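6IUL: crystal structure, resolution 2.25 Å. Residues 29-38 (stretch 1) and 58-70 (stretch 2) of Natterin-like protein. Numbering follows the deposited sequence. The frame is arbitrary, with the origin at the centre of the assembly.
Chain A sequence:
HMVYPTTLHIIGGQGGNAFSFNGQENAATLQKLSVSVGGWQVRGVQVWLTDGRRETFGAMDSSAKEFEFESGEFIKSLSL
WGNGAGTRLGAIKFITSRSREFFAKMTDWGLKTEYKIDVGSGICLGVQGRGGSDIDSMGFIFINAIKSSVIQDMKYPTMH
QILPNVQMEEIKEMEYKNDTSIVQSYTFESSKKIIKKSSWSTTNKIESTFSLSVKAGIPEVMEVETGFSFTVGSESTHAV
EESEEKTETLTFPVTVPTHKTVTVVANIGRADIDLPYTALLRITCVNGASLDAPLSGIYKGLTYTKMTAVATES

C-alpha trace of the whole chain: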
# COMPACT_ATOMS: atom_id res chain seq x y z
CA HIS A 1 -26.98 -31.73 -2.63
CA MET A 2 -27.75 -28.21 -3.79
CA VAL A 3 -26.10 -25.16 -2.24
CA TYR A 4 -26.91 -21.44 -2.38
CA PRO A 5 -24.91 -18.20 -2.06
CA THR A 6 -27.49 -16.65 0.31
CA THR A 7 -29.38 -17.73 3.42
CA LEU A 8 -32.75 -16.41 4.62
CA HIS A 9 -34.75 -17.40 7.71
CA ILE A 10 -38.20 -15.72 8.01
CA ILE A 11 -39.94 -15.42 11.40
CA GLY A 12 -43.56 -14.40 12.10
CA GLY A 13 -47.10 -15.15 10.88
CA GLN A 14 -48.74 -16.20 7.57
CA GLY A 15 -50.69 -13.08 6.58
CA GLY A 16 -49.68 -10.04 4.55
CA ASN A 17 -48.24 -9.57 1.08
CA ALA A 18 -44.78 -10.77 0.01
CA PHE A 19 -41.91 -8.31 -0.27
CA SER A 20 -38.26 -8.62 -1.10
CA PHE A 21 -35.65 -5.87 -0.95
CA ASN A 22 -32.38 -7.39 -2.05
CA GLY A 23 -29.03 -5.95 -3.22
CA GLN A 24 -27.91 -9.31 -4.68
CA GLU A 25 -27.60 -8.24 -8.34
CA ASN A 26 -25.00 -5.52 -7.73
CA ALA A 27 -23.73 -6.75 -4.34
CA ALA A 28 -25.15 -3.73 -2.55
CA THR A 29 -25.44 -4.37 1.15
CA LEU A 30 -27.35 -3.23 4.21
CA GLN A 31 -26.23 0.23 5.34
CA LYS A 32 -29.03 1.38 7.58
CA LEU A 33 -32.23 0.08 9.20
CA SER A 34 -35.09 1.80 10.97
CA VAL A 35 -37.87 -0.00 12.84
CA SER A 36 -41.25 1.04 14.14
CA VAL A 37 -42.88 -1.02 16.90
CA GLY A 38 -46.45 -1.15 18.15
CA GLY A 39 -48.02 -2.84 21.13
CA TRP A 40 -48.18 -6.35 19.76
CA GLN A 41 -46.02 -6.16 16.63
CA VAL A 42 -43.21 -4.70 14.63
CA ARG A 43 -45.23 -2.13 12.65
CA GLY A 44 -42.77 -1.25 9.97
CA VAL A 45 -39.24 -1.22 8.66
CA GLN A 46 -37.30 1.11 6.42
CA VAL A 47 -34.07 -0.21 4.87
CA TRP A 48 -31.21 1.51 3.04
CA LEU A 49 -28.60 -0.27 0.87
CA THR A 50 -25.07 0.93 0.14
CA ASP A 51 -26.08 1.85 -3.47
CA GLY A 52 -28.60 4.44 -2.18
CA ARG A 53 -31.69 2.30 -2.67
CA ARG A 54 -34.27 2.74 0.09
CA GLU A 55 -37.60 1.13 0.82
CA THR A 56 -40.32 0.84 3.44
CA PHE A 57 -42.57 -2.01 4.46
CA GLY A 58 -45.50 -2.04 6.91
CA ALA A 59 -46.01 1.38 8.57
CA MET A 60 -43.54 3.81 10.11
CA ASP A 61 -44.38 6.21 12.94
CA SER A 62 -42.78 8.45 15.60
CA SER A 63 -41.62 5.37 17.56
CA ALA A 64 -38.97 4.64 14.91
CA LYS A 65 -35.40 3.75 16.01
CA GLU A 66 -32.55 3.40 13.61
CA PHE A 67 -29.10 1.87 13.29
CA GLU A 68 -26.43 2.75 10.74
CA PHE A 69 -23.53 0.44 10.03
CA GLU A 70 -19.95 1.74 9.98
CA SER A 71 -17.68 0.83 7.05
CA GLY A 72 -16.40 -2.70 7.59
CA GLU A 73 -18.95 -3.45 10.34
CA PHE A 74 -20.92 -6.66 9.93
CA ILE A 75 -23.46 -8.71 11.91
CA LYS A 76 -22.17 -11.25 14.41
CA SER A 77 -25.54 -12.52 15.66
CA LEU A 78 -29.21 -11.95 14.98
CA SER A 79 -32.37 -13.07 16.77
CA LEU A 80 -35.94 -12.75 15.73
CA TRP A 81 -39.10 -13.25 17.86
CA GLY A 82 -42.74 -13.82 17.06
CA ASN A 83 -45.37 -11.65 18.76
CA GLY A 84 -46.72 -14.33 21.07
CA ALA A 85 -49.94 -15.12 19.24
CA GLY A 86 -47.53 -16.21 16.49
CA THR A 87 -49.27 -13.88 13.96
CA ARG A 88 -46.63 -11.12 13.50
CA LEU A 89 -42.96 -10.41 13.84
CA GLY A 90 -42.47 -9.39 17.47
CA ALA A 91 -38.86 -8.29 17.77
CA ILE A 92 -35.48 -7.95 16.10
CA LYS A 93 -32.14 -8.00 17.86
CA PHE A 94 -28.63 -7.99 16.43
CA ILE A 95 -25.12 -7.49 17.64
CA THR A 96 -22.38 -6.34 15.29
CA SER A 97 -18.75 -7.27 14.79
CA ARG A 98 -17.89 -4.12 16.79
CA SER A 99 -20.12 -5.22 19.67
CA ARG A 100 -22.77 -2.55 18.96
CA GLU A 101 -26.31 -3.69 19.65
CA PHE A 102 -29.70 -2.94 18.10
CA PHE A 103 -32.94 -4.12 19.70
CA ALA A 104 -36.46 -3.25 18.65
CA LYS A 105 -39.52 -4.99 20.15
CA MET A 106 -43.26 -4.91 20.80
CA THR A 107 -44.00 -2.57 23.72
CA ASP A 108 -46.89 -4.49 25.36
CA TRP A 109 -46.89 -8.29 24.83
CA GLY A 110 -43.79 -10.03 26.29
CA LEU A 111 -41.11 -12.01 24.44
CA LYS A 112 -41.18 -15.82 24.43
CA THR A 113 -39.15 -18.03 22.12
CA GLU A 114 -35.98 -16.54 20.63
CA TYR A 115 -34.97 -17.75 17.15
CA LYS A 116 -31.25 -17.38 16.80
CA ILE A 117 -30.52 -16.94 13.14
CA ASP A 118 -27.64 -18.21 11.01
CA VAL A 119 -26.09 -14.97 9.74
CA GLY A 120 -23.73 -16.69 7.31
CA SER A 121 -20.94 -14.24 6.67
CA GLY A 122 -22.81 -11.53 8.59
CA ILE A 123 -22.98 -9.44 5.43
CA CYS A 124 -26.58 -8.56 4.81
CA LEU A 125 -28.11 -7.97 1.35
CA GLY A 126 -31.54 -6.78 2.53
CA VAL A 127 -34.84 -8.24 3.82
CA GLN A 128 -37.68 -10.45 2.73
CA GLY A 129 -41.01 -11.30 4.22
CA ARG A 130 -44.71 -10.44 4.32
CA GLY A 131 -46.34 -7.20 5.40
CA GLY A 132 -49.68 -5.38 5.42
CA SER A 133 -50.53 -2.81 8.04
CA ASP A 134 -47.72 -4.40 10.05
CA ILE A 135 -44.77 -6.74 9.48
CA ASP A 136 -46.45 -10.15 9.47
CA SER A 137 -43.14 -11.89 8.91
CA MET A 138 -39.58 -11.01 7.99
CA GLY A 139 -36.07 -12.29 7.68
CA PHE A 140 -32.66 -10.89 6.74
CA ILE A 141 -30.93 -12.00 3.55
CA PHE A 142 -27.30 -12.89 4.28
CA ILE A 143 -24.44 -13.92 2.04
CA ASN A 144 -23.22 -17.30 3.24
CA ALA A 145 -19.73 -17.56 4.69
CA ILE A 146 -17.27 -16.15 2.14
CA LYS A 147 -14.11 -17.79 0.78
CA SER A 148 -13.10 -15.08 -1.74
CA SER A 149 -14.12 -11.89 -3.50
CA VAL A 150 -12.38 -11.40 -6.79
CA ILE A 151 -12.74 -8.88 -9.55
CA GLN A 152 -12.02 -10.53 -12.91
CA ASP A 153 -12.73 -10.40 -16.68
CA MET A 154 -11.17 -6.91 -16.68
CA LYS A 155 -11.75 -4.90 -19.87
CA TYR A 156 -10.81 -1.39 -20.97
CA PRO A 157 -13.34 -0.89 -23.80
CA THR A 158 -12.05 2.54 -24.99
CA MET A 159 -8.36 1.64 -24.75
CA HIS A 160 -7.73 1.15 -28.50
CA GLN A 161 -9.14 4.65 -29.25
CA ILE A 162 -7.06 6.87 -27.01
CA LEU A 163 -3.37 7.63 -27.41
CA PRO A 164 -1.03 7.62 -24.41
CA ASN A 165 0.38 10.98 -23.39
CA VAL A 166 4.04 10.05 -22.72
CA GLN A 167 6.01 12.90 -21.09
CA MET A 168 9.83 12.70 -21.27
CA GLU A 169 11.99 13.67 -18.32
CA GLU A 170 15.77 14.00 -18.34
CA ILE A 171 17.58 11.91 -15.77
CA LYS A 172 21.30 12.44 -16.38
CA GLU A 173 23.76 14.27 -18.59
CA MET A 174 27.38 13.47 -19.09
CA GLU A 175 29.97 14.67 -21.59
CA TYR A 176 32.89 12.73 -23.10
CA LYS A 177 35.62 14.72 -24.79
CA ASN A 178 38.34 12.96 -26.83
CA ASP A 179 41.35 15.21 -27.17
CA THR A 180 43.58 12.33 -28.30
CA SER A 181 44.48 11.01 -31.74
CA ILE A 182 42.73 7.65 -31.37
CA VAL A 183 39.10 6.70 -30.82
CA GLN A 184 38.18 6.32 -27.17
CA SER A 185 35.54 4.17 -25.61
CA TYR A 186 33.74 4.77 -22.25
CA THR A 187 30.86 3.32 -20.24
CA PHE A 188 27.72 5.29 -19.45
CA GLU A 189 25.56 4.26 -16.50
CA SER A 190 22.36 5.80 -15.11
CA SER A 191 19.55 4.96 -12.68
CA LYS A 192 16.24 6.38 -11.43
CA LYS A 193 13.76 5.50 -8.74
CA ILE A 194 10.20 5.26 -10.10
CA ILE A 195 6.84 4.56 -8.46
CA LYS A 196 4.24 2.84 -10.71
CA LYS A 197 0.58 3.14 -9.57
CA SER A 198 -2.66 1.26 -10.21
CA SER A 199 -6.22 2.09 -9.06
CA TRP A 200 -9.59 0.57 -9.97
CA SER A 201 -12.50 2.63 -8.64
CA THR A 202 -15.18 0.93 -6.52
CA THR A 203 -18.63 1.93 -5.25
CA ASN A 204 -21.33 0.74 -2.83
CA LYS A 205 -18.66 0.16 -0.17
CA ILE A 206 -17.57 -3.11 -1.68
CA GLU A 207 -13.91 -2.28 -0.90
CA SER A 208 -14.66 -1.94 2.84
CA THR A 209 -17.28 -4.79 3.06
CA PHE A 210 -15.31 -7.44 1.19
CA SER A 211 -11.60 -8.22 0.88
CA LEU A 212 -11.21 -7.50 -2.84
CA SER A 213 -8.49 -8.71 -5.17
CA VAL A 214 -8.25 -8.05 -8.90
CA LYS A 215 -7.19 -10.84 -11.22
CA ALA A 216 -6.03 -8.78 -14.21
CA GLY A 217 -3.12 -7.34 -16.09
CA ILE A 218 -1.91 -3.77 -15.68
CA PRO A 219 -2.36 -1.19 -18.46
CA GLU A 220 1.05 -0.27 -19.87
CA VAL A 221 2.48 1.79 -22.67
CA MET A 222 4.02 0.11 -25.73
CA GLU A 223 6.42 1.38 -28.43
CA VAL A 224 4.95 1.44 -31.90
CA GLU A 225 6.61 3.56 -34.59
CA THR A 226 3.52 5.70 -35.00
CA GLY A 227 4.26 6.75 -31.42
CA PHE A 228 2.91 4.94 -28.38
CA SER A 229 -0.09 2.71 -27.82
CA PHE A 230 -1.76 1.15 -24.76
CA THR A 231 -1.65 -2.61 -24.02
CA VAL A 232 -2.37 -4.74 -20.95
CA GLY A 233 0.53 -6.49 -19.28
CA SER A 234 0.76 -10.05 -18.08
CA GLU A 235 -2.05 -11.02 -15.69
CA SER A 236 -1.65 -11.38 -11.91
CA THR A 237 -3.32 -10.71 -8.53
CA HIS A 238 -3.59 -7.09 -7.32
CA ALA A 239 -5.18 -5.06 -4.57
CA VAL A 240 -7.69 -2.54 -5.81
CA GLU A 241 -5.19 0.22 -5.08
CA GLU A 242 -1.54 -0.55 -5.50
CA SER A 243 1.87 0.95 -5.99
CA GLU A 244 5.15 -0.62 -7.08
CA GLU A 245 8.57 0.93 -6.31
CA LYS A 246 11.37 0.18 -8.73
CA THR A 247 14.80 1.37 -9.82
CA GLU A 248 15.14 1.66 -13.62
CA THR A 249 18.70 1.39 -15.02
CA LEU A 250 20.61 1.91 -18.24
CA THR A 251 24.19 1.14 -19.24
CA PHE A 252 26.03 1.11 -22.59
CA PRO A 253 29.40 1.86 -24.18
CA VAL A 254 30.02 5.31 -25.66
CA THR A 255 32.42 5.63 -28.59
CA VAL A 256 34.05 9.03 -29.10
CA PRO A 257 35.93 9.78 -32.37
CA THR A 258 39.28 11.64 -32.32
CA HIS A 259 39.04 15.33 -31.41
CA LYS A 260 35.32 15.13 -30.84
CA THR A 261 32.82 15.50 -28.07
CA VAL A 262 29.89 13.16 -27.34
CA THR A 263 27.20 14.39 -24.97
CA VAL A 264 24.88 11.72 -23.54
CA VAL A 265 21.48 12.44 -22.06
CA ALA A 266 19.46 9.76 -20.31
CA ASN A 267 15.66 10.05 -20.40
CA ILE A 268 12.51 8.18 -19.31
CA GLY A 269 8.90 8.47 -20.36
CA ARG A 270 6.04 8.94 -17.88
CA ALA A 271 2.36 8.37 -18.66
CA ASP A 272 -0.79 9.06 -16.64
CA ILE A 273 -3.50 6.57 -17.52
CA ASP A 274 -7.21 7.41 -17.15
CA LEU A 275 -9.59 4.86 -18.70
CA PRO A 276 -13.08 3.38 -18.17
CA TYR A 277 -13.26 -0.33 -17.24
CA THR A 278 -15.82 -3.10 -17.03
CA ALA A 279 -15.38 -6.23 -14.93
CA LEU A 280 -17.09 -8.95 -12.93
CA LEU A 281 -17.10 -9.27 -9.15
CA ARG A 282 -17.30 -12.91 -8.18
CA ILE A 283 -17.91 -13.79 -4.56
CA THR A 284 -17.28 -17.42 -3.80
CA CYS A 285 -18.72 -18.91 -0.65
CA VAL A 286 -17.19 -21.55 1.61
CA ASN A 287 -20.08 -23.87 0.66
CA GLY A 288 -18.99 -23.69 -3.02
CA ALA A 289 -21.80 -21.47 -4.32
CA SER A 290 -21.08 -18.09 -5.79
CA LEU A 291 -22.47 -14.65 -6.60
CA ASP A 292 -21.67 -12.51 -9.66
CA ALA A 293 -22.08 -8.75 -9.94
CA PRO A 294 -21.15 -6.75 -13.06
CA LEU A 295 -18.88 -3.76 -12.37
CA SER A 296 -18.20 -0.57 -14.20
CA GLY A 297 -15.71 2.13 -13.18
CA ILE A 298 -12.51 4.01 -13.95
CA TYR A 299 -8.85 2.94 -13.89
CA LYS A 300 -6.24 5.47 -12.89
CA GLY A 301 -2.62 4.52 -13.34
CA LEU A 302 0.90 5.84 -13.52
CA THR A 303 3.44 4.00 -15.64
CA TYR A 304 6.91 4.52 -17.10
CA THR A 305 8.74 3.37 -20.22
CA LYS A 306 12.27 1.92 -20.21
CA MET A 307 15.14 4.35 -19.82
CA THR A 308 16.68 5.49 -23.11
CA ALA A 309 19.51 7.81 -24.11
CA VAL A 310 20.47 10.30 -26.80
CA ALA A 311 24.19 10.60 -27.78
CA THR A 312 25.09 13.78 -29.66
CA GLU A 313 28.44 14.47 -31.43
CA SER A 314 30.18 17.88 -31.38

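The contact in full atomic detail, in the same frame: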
# COMPACT_ATOMS: atom_id res chain seq x y z
N THR A 29 -25.20 -3.79 -0.12
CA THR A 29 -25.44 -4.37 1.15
C THR A 29 -26.16 -3.43 2.12
O THR A 29 -26.34 -2.26 1.87
CB THR A 29 -24.11 -4.82 1.79
OG1 THR A 29 -23.22 -3.72 1.93
CG2 THR A 29 -23.44 -5.88 0.94
N LEU A 30 -26.59 -3.97 3.23
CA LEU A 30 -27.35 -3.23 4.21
C LEU A 30 -26.48 -2.15 4.84
O LEU A 30 -25.45 -2.46 5.39
CB LEU A 30 -27.86 -4.18 5.30
CG LEU A 30 -28.60 -3.51 6.46
CD1 LEU A 30 -29.91 -2.89 5.97
CD2 LEU A 30 -28.86 -4.52 7.59
N GLN A 31 -26.94 -0.90 4.76
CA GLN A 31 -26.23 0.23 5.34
C GLN A 31 -26.94 0.76 6.59
O GLN A 31 -26.29 1.12 7.58
CB GLN A 31 -26.07 1.38 4.34
CG GLN A 31 -25.31 2.54 4.97
CD GLN A 31 -24.72 3.55 4.03
OE1 GLN A 31 -24.77 3.43 2.81
NE2 GLN A 31 -24.22 4.64 4.63
N LYS A 32 -28.27 0.80 6.53
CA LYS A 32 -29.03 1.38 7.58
C LYS A 32 -30.42 0.73 7.69
O LYS A 32 -31.04 0.39 6.71
CB LYS A 32 -29.19 2.87 7.30
CG LYS A 32 -29.84 3.71 8.40
CD LYS A 32 -29.91 5.18 7.93
CE LYS A 32 -30.53 6.08 8.96
NZ LYS A 32 -30.35 7.52 8.59
N LEU A 33 -30.92 0.62 8.92
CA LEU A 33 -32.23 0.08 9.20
C LEU A 33 -32.95 0.96 10.21
O LEU A 33 -32.35 1.46 11.16
CB LEU A 33 -32.05 -1.28 9.84
CG LEU A 33 -33.26 -2.00 10.35
CD1 LEU A 33 -34.15 -2.30 9.17
CD2 LEU A 33 -32.93 -3.31 11.09
N SER A 34 -34.25 1.13 10.02
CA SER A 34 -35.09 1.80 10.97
C SER A 34 -36.38 1.00 11.19
O SER A 34 -36.99 0.54 10.25
CB SER A 34 -35.38 3.22 10.48
OG SER A 34 -36.25 3.87 11.37
N VAL A 35 -36.79 0.87 12.46
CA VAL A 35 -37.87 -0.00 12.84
C VAL A 35 -38.88 0.73 13.72
O VAL A 35 -38.53 1.44 14.69
CB VAL A 35 -37.35 -1.24 13.62
CG1 VAL A 35 -38.49 -2.18 13.99
CG2 VAL A 35 -36.35 -2.02 12.79
N SER A 36 -40.15 0.57 13.36
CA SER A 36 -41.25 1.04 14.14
C SER A 36 -41.92 -0.15 14.82
O SER A 36 -42.11 -1.21 14.21
CB SER A 36 -42.29 1.79 13.27
OG SER A 36 -41.76 3.04 12.82
N VAL A 37 -42.25 0.03 16.09
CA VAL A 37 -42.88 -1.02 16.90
C VAL A 37 -44.24 -0.54 17.44
O VAL A 37 -44.42 0.61 17.76
CB VAL A 37 -41.98 -1.45 18.04
CG1 VAL A 37 -40.67 -1.99 17.50
CG2 VAL A 37 -41.70 -0.31 19.02
N GLY A 38 -45.21 -1.42 17.46
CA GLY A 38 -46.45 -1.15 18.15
C GLY A 38 -46.57 -2.02 19.42
O GLY A 38 -45.60 -2.64 19.88
N GLY A 58 -44.60 -2.27 5.76
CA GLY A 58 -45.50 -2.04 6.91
C GLY A 58 -45.71 -0.56 7.07
O GLY A 58 -45.77 0.14 6.05
N ALA A 59 -45.75 -0.04 8.31
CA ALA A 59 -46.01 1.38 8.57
C ALA A 59 -44.99 1.94 9.53
O ALA A 59 -44.63 1.29 10.51
CB ALA A 59 -47.40 1.53 9.16
N MET A 60 -44.52 3.15 9.26
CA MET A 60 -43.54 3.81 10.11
C MET A 60 -44.18 4.97 10.85
O MET A 60 -44.95 5.74 10.25
CB MET A 60 -42.34 4.31 9.28
CG MET A 60 -41.57 3.19 8.60
SD MET A 60 -40.66 2.21 9.80
CE MET A 60 -39.24 3.27 10.09
N ASP A 61 -43.83 5.15 12.13
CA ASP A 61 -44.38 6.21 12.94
C ASP A 61 -43.28 6.87 13.81
O ASP A 61 -42.12 6.60 13.62
CB ASP A 61 -45.57 5.71 13.76
CG ASP A 61 -45.20 4.60 14.77
OD1 ASP A 61 -43.98 4.41 15.07
OD2 ASP A 61 -46.15 3.93 15.27
N SER A 62 -43.68 7.72 14.75
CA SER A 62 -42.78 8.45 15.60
C SER A 62 -42.00 7.54 16.58
O SER A 62 -41.00 7.95 17.14
CB SER A 62 -43.55 9.54 16.37
OG SER A 62 -44.41 8.92 17.34
N SER A 63 -42.41 6.29 16.75
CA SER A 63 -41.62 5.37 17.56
C SER A 63 -40.37 4.86 16.89
O SER A 63 -39.70 3.99 17.46
CB SER A 63 -42.46 4.15 17.96
OG SER A 63 -42.49 3.12 16.93
N ALA A 64 -40.01 5.33 15.70
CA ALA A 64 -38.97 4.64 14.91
C ALA A 64 -37.57 4.81 15.52
O ALA A 64 -37.21 5.91 15.90
CB ALA A 64 -38.97 5.15 13.47
N LYS A 65 -36.80 3.71 15.59
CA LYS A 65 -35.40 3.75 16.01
C LYS A 65 -34.56 3.18 14.91
O LYS A 65 -34.94 2.20 14.24
CB LYS A 65 -35.19 2.94 17.29
CG LYS A 65 -35.83 3.53 18.55
CD LYS A 65 -35.75 5.07 18.59
CE LYS A 65 -36.36 5.67 19.86
NZ LYS A 65 -35.24 6.18 20.68
N GLU A 66 -33.38 3.76 14.73
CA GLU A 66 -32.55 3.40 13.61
C GLU A 66 -31.15 2.97 14.04
O GLU A 66 -30.74 3.24 15.15
CB GLU A 66 -32.48 4.54 12.60
CG GLU A 66 -32.01 5.86 13.13
CD GLU A 66 -31.93 6.93 12.02
OE1 GLU A 66 -32.93 7.08 11.28
OE2 GLU A 66 -30.89 7.62 11.91
N PHE A 67 -30.44 2.32 13.11
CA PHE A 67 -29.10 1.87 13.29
C PHE A 67 -28.39 1.98 11.95
O PHE A 67 -28.89 1.45 10.93
CB PHE A 67 -29.06 0.40 13.74
CG PHE A 67 -27.66 -0.10 14.06
CD1 PHE A 67 -26.84 -0.59 13.05
CD2 PHE A 67 -27.15 -0.01 15.36
CE1 PHE A 67 -25.55 -1.03 13.33
CE2 PHE A 67 -25.86 -0.44 15.65
CZ PHE A 67 -25.06 -0.97 14.64
N GLU A 68 -27.25 2.64 11.95
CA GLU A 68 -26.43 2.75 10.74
C GLU A 68 -25.10 2.05 10.93
O GLU A 68 -24.42 2.29 11.92
CB GLU A 68 -26.18 4.21 10.38
CG GLU A 68 -25.46 4.32 9.04
CD GLU A 68 -25.53 5.70 8.41
OE1 GLU A 68 -25.32 5.82 7.18
OE2 GLU A 68 -25.76 6.66 9.14
N PHE A 69 -24.76 1.18 9.99
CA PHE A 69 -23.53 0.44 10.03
C PHE A 69 -22.34 1.31 9.64
O PHE A 69 -22.44 2.09 8.70
CB PHE A 69 -23.60 -0.77 9.08
CG PHE A 69 -24.43 -1.90 9.63
CD1 PHE A 69 -25.79 -1.88 9.52
CD2 PHE A 69 -23.85 -2.95 10.28
CE1 PHE A 69 -26.58 -2.91 10.05
CE2 PHE A 69 -24.62 -3.97 10.80
CZ PHE A 69 -26.00 -3.94 10.69
N GLU A 70 -21.24 1.13 10.36
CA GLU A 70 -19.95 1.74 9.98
C GLU A 70 -19.35 0.90 8.83
O GLU A 70 -19.66 -0.31 8.67
CB GLU A 70 -18.98 1.72 11.19
CG GLU A 70 -19.48 2.47 12.44
CD GLU A 70 -18.69 2.18 13.73
OE1 GLU A 70 -17.54 1.72 13.65
OE2 GLU A 70 -19.20 2.41 14.85
O HOH W 1 -39.04 1.46 17.39
O HOH W 2 -46.27 2.29 17.55

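The strongest polar interactions here are main-chain hydrogen bonds joining the strand of stretch 1 that starts at L30 to strand 65-68, which run antiparallel at 167°. L33 and F67 form one hydrogen-bonded pair, with L33 N to F67 O at 3.0 Å and F67 N to L33 O at 2.9 Å. V35 and K65 form the next, with V35 N to K65 O at 2.9 Å and K65 N to V35 O at 3.0 Å. The ladder extends past the second strand, where F69 N donates to Q31 O at 2.9 Å and nearly in line. At the non-hydrogen-bonded pairs the CA atoms come closer, and CA-H groups meet carbonyls: E66 CA lies 3.1 Å from L33 O, and S34 CA 3.3 Å from K65 O.

Beyond the last strand pair, side chains take over. The type I turn from D61 to A64 carries the chain into the second strand, and two serines tie it to stretch 1. The hydroxyl of S36 accepts from the turn's first amide, D61 N to S36 OG, at 3.0 Å; in return V37 N donates to S63 OG at 3.2 Å. A short serine side chain suits both places, since it puts an acceptor within reach of a backbone amide. S63 OG itself donates to D61 OD1 at 2.7 Å, and S63 N to the same D61 OD1 at 3.0 Å, so the aspartate braces the turn from within. Water 1 donates to V35 O (2.7 Å) and S63 O (2.6 Å), bridging two carbonyls that cannot bond each other; water 2 similarly links V37 O (2.5 Å) to D61 OD2 (2.8 Å).

K32, S34, E66 and E68 share one face of the sheet. The extended K32 chain reaches diagonally to E66, where K32 NZ and E66 OE2, 3.4 Å apart, make a salt bridge whose hydrogen bond is weak. Q31 NE2 donates to E68 OE1 at 3.0 Å; although the CA-to-CB bond of Q31 points away, its long side chain brings the amide back.

Packing completes the contact. S34 CA and E66 CA are 4.0 Å apart, as expected for a non-hydrogen-bonded pair, and S34 CB packs 3.8 Å from E66 CB. The S34 hydroxyl has an apolar neighbour in M60, with S34 OG to M60 CE at 3.3 Å. The flexible methionine also places M60 SD 3.3 Å from S36 OG. On the other face, L33, V35 and F67 are buried, which suits apolar side chains, while K65 is exposed, which suits a charged one. At the far end the CA-to-CB bond of buried F69 points toward stretch 1, and L30 CD2 packs 3.7 Å from F69 CE1, an apolar contact beside the backbone ladder.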